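Beta-agarase (Persicobacter, PDB 6AII) probably hydrolyses the beta-1,4 linkages of agarose as a family 16 glycoside hydrolase, releasing neoagarobiose as a product. Local coordinates at residues Phe169-Ile173 with Arg209-Ala213; Tyr204-Gly208 with Leu249-Gly253. One frame throughout, in Å; residues are numbered along the deposited sequence.

Contact 1 (Phe169-Ile173 with Arg209-Ala213); sequences FAKHI and RTDWA
The carbonyl oxygen of Lys-171 accepts a hydrogen bond from the indole NE1 of Trp-212 over 2.9 Å; a water within reach of both Lys-171 O and Arg-209 O can donate to either, though it may not serve all its acceptors at once. The indole bond is fairly straight at the hydrogen (161°), and NE1 stands above the carbonyl plane. Because the acceptor lies in the ring plane, the indole meets the carbonyls of Ala-170 and Lys-171 edge-on, with CD1 of Trp-212 3.6 Å from Ala-170 O. Both faces of the ring are used. CD1 of Ile-173 sits over the six-membered ring, 3.6 Å from its centroid, a CH-pi contact reached by the long CG1-CD1 arm of isoleucine, with CG1 anti to the carbonyl carbon (chi1 -64°). Against the opposite face lies the guanidinium of Arg-209, held by NE bonding Asp-211 O at 3.0 Å. Ala-170, small enough for a close approach, brings its CB to 4.1 Å from CB of Asp-211, whose OD1 forms an Asx turn with Ala-213 N. A second water joins Ala-170 O to Trp-212 N. Tryptophan therefore serves as both donor and apolar plate, satisfying a backbone carbonyl while sandwiched between a hydrocarbon and a probable cation.

Contact 2 (Tyr204-Gly208 with Leu249-Gly253); sequences YYENG and LDPDG
Pro-251 packs against Tyr-205 from a type I beta turn, Asp-250 to Gly-253, which connects strands 245-249 and 255-259 of the antiparallel sheet. Along the tyrosine, CB of Tyr-205 packs against Lys-171 O at 3.3 Å, and CG is set between the backbone N and the carbonyl carbon (chi1 74°), which turns one face of the ring to Pro-251. CD1 and CE1 meet Pro-251 CG, the latter at 3.3 Å; CD2 and CE2 lie nearer Pro-251 CB; CZ and OH again approach CG. The CH-pi contact is over the face but offset toward the rim. Were Tyr-205 replaced by an alanine, Pro-251 would probably lose the aromatic face it packs on, and Lys-171 its cation-pi partner. Proline suits the second turn position, where its ring fixes phi, and Asp-250 OD1 accepts from Asp-252 N in an Asx turn. Gly-253 ends the turn at a positive phi that would jam a CB against the preceding carbonyl. One water donates to the main-chain oxygens of Tyr-205 and Leu-249; another bridges Asn-207 ND2 and Asp-252 OD1, as befits polar residues at the surface. The direct polar link is Asn-207 N to Pro-251 O, 2.9 Å long and nearly straight at 173°.

How the contacts relate
The centres of contacts 1 and 2 lie about 11 Å apart, on the same side of the chain's centre, and their segments alternate in sequence: 169-173, 204-208, 209-213, 249-253. Segment 204-208 starts at the last residue of strand 203-204 and runs on into 209-213 within the loop before strand 217-225. Its first part packs on the hairpin turn 249-253, the following part on 169-173. The contacts also touch directly, through a probable backbone hydrogen bond from Ile-173 N to Tyr-204 O, 2.8 Å, and through the Tyr-205 ring against His-172. Strands 173-181 and 245-249 belong to different sheets, so the loop ties together the two sheets of the beta-sandwich (jelly-roll) fold known for family 16.

Contact 1 (Phe169-Ile173 with Arg209-Ala213)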
loop_
_atom_site.group_PDB
_atom_site.type_symbol
_atom_site.label_atom_id
_atom_site.label_comp_id
_atom_site.label_asym_id
_atom_site.label_seq_id
_atom_site.Cartn_x
_atom_site.Cartn_y
_atom_site.Cartn_z
ATOM N N PHE A 169 13.902 -7.876 -0.520
ATOM C CA PHE A 169 12.802 -7.102 -0.210
ATOM C C PHE A 169 12.466 -6.217 -1.409
ATOM O O PHE A 169 11.308 -6.132 -1.737
ATOM C CB PHE A 169 13.012 -6.289 1.062
ATOM C CG PHE A 169 13.240 -7.206 2.243
ATOM C CD1 PHE A 169 12.171 -7.731 2.937
ATOM C CD2 PHE A 169 14.521 -7.563 2.586
ATOM C CE1 PHE A 169 12.402 -8.611 3.988
ATOM C CE2 PHE A 169 14.731 -8.478 3.603
ATOM C CZ PHE A 169 13.676 -8.987 4.278
ATOM N N ALA A 170 13.463 -5.642 -2.069
ATOM C CA ALA A 170 13.170 -4.605 -3.064
ATOM C C ALA A 170 12.470 -5.236 -4.266
ATOM O O ALA A 170 11.789 -4.515 -4.997
ATOM C CB ALA A 170 14.464 -3.918 -3.501
ATOM N N LYS A 171 12.655 -6.502 -4.549
ATOM C CA LYS A 171 12.129 -7.010 -5.787
ATOM C C LYS A 171 10.631 -7.339 -5.706
ATOM O O LYS A 171 9.990 -7.569 -6.731
ATOM C CB LYS A 171 12.915 -8.219 -6.256
ATOM C CG LYS A 171 12.666 -9.492 -5.480
ATOM C CD LYS A 171 13.665 -10.578 -5.919
ATOM C CE LYS A 171 13.478 -11.873 -5.178
ATOM N NZ LYS A 171 14.445 -12.861 -5.757
ATOM N N HIS A 172 10.089 -7.380 -4.500
ATOM C CA HIS A 172 8.740 -7.860 -4.283
ATOM C C HIS A 172 7.726 -6.712 -4.160
ATOM O O HIS A 172 8.026 -5.517 -3.932
ATOM C CB HIS A 172 8.650 -8.688 -3.028
ATOM C CG HIS A 172 9.345 -9.964 -3.052
ATOM N ND1 HIS A 172 10.650 -10.068 -2.637
ATOM C CD2 HIS A 172 9.008 -11.168 -3.481
ATOM C CE1 HIS A 172 11.033 -11.276 -2.813
ATOM N NE2 HIS A 172 10.051 -12.002 -3.301
ATOM N N ILE A 173 6.504 -7.090 -4.459
ATOM C CA ILE A 173 5.288 -6.325 -4.038
ATOM C C ILE A 173 4.423 -7.329 -3.278
ATOM O O ILE A 173 3.964 -8.310 -3.851
ATOM C CB ILE A 173 4.555 -5.663 -5.206
ATOM C CG1 ILE A 173 5.396 -4.599 -5.911
ATOM C CG2 ILE A 173 3.254 -4.999 -4.707
ATOM C CD1 ILE A 173 4.831 -4.138 -7.244
ATOM N N ARG A 209 13.606 -8.551 -12.581
ATOM C CA ARG A 209 13.336 -7.170 -12.107
ATOM C C ARG A 209 13.830 -7.040 -10.662
ATOM O O ARG A 209 13.349 -7.728 -9.770
ATOM C CB ARG A 209 11.847 -6.853 -12.211
ATOM C CG ARG A 209 11.538 -5.444 -11.720
ATOM C CD ARG A 209 10.214 -4.851 -12.241
ATOM N NE ARG A 209 10.125 -3.415 -11.948
ATOM C CZ ARG A 209 9.259 -2.613 -12.543
ATOM N NH1 ARG A 209 8.434 -3.113 -13.454
ATOM N NH2 ARG A 209 9.288 -1.303 -12.275
ATOM N N THR A 210 14.804 -6.168 -10.478
ATOM C CA THR A 210 15.438 -6.050 -9.174
ATOM C C THR A 210 14.658 -5.155 -8.184
ATOM O O THR A 210 14.814 -5.302 -6.959
ATOM C CB THR A 210 16.861 -5.510 -9.289
ATOM O OG1 THR A 210 16.821 -4.236 -9.901
ATOM C CG2 THR A 210 17.761 -6.428 -10.085
ATOM N N ASP A 211 13.898 -4.207 -8.681
ATOM C CA ASP A 211 13.203 -3.304 -7.801
ATOM C C ASP A 211 12.130 -2.573 -8.624
ATOM O O ASP A 211 12.118 -2.688 -9.857
ATOM C CB ASP A 211 14.143 -2.250 -7.209
ATOM C CG ASP A 211 14.768 -1.352 -8.270
ATOM O OD1 ASP A 211 14.136 -0.393 -8.727
ATOM O OD2 ASP A 211 15.860 -1.757 -8.778
ATOM N N TRP A 212 11.311 -1.783 -7.934
ATOM C CA TRP A 212 10.178 -1.070 -8.530
ATOM C C TRP A 212 10.395 0.443 -8.418
ATOM O O TRP A 212 9.388 1.213 -8.465
ATOM C CB TRP A 212 8.880 -1.543 -7.858
ATOM C CG TRP A 212 8.589 -2.980 -8.078
ATOM C CD1 TRP A 212 9.158 -4.015 -7.414
ATOM C CD2 TRP A 212 7.803 -3.551 -9.142
ATOM N NE1 TRP A 212 8.726 -5.198 -7.912
ATOM C CE2 TRP A 212 7.895 -4.954 -8.983
ATOM C CE3 TRP A 212 6.968 -3.023 -10.136
ATOM C CZ2 TRP A 212 7.300 -5.834 -9.835
ATOM C CZ3 TRP A 212 6.347 -3.915 -10.978
ATOM C CH2 TRP A 212 6.486 -5.300 -10.820
ATOM N N ALA A 213 11.629 0.864 -8.182
ATOM C CA ALA A 213 11.865 2.221 -7.789
ATOM C C ALA A 213 12.349 3.136 -8.902
ATOM O O ALA A 213 12.716 4.249 -8.572
ATOM C CB ALA A 213 12.888 2.259 -6.648
HETATM O O HOH W 1 11.131 -1.636 -5.180
HETATM O O HOH W 2 10.522 -8.299 -9.337
#

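Contact 2 (Tyr204-Gly208 with Leu249-Gly253)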
loop_
_atom_site.group_PDB
_atom_site.type_symbol
_atom_site.label_atom_id
_atom_site.label_comp_id
_atom_site.label_asym_id
_atom_site.label_seq_id
_atom_site.Cartn_x
_atom_site.Cartn_y
_atom_site.Cartn_z
ATOM N N TYR A 204 4.662 -11.025 -4.601
ATOM C CA TYR A 204 4.810 -10.959 -6.090
ATOM C C TYR A 204 6.197 -10.467 -6.468
ATOM O O TYR A 204 6.723 -9.474 -5.937
ATOM C CB TYR A 204 3.787 -9.968 -6.658
ATOM C CG TYR A 204 3.844 -9.848 -8.164
ATOM C CD1 TYR A 204 3.182 -10.763 -8.918
ATOM C CD2 TYR A 204 4.651 -8.904 -8.761
ATOM C CE1 TYR A 204 3.258 -10.738 -10.305
ATOM C CE2 TYR A 204 4.700 -8.820 -10.146
ATOM C CZ TYR A 204 4.002 -9.749 -10.890
ATOM O OH TYR A 204 4.126 -9.777 -12.256
ATOM N N TYR A 205 6.807 -11.133 -7.470
ATOM C CA TYR A 205 8.036 -10.594 -8.093
ATOM C C TYR A 205 8.134 -11.199 -9.505
ATOM O O TYR A 205 7.350 -12.053 -9.853
ATOM C CB TYR A 205 9.330 -10.784 -7.281
ATOM C CG TYR A 205 9.869 -12.193 -7.261
ATOM C CD1 TYR A 205 9.302 -13.159 -6.446
ATOM C CD2 TYR A 205 10.966 -12.510 -8.047
ATOM C CE1 TYR A 205 9.790 -14.466 -6.432
ATOM C CE2 TYR A 205 11.495 -13.798 -7.998
ATOM C CZ TYR A 205 10.939 -14.735 -7.155
ATOM O OH TYR A 205 11.388 -16.046 -7.102
ATOM N N GLU A 206 9.012 -10.626 -10.300
ATOM C CA GLU A 206 9.257 -11.045 -11.695
ATOM C C GLU A 206 10.739 -11.324 -11.851
ATOM O O GLU A 206 11.597 -10.490 -11.472
ATOM C CB GLU A 206 8.833 -9.935 -12.636
ATOM C CG GLU A 206 7.355 -9.716 -12.623
ATOM C CD GLU A 206 6.942 -8.524 -13.470
ATOM O OE1 GLU A 206 7.805 -7.983 -14.170
ATOM O OE2 GLU A 206 5.777 -8.135 -13.398
ATOM N N ASN A 207 11.053 -12.521 -12.391
ATOM C CA ASN A 207 12.416 -12.839 -12.707
ATOM C C ASN A 207 13.053 -11.728 -13.546
ATOM O O ASN A 207 12.438 -11.321 -14.574
ATOM C CB ASN A 207 12.481 -14.158 -13.502
ATOM C CG ASN A 207 13.880 -14.570 -13.948
ATOM O OD1 ASN A 207 14.535 -13.987 -14.860
ATOM N ND2 ASN A 207 14.392 -15.541 -13.226
ATOM N N GLY A 208 14.206 -11.212 -13.104
ATOM C CA GLY A 208 14.948 -10.191 -13.780
ATOM C C GLY A 208 14.766 -8.800 -13.230
ATOM O O GLY A 208 15.595 -7.922 -13.489
ATOM N N LEU A 249 -0.010 -15.085 -11.377
ATOM C CA LEU A 249 1.196 -15.270 -12.244
ATOM C C LEU A 249 2.457 -15.348 -11.396
ATOM O O LEU A 249 2.681 -14.455 -10.552
ATOM C CB LEU A 249 1.308 -14.070 -13.200
ATOM C CG LEU A 249 0.169 -13.950 -14.187
ATOM C CD1 LEU A 249 0.436 -12.802 -15.174
ATOM C CD2 LEU A 249 -0.047 -15.260 -14.951
ATOM N N ASP A 250 3.204 -16.447 -11.570
ATOM C CA ASP A 250 4.414 -16.648 -10.804
ATOM C C ASP A 250 5.548 -15.825 -11.419
ATOM O O ASP A 250 5.348 -15.081 -12.352
ATOM C CB ASP A 250 4.628 -18.148 -10.624
ATOM C CG ASP A 250 5.404 -18.846 -11.721
ATOM O OD1 ASP A 250 5.778 -18.175 -12.699
ATOM O OD2 ASP A 250 5.671 -20.070 -11.519
ATOM N N PRO A 251 6.697 -15.893 -10.818
ATOM C CA PRO A 251 7.802 -15.016 -11.195
ATOM C C PRO A 251 8.380 -15.323 -12.567
ATOM O O PRO A 251 9.045 -14.484 -13.132
ATOM C CB PRO A 251 8.902 -15.231 -10.184
ATOM C CG PRO A 251 8.183 -15.755 -8.991
ATOM C CD PRO A 251 6.988 -16.513 -9.513
ATOM N N ASP A 252 8.038 -16.514 -13.083
ATOM C CA ASP A 252 8.437 -16.894 -14.417
ATOM C C ASP A 252 7.311 -16.687 -15.419
ATOM O O ASP A 252 7.374 -17.082 -16.605
ATOM C CB ASP A 252 8.847 -18.357 -14.404
ATOM C CG ASP A 252 10.038 -18.640 -13.514
ATOM O OD1 ASP A 252 10.995 -17.824 -13.456
ATOM O OD2 ASP A 252 9.925 -19.636 -12.735
ATOM N N GLY A 253 6.219 -16.015 -14.980
ATOM C CA GLY A 253 5.099 -15.737 -15.862
ATOM C C GLY A 253 4.077 -16.856 -15.995
ATOM O O GLY A 253 3.141 -16.780 -16.792
HETATM O O HOH W 3 4.876 -12.698 -13.536
HETATM O O HOH W 4 5.054 -13.606 -9.065
HETATM O O HOH W 5 12.436 -16.849 -11.427
#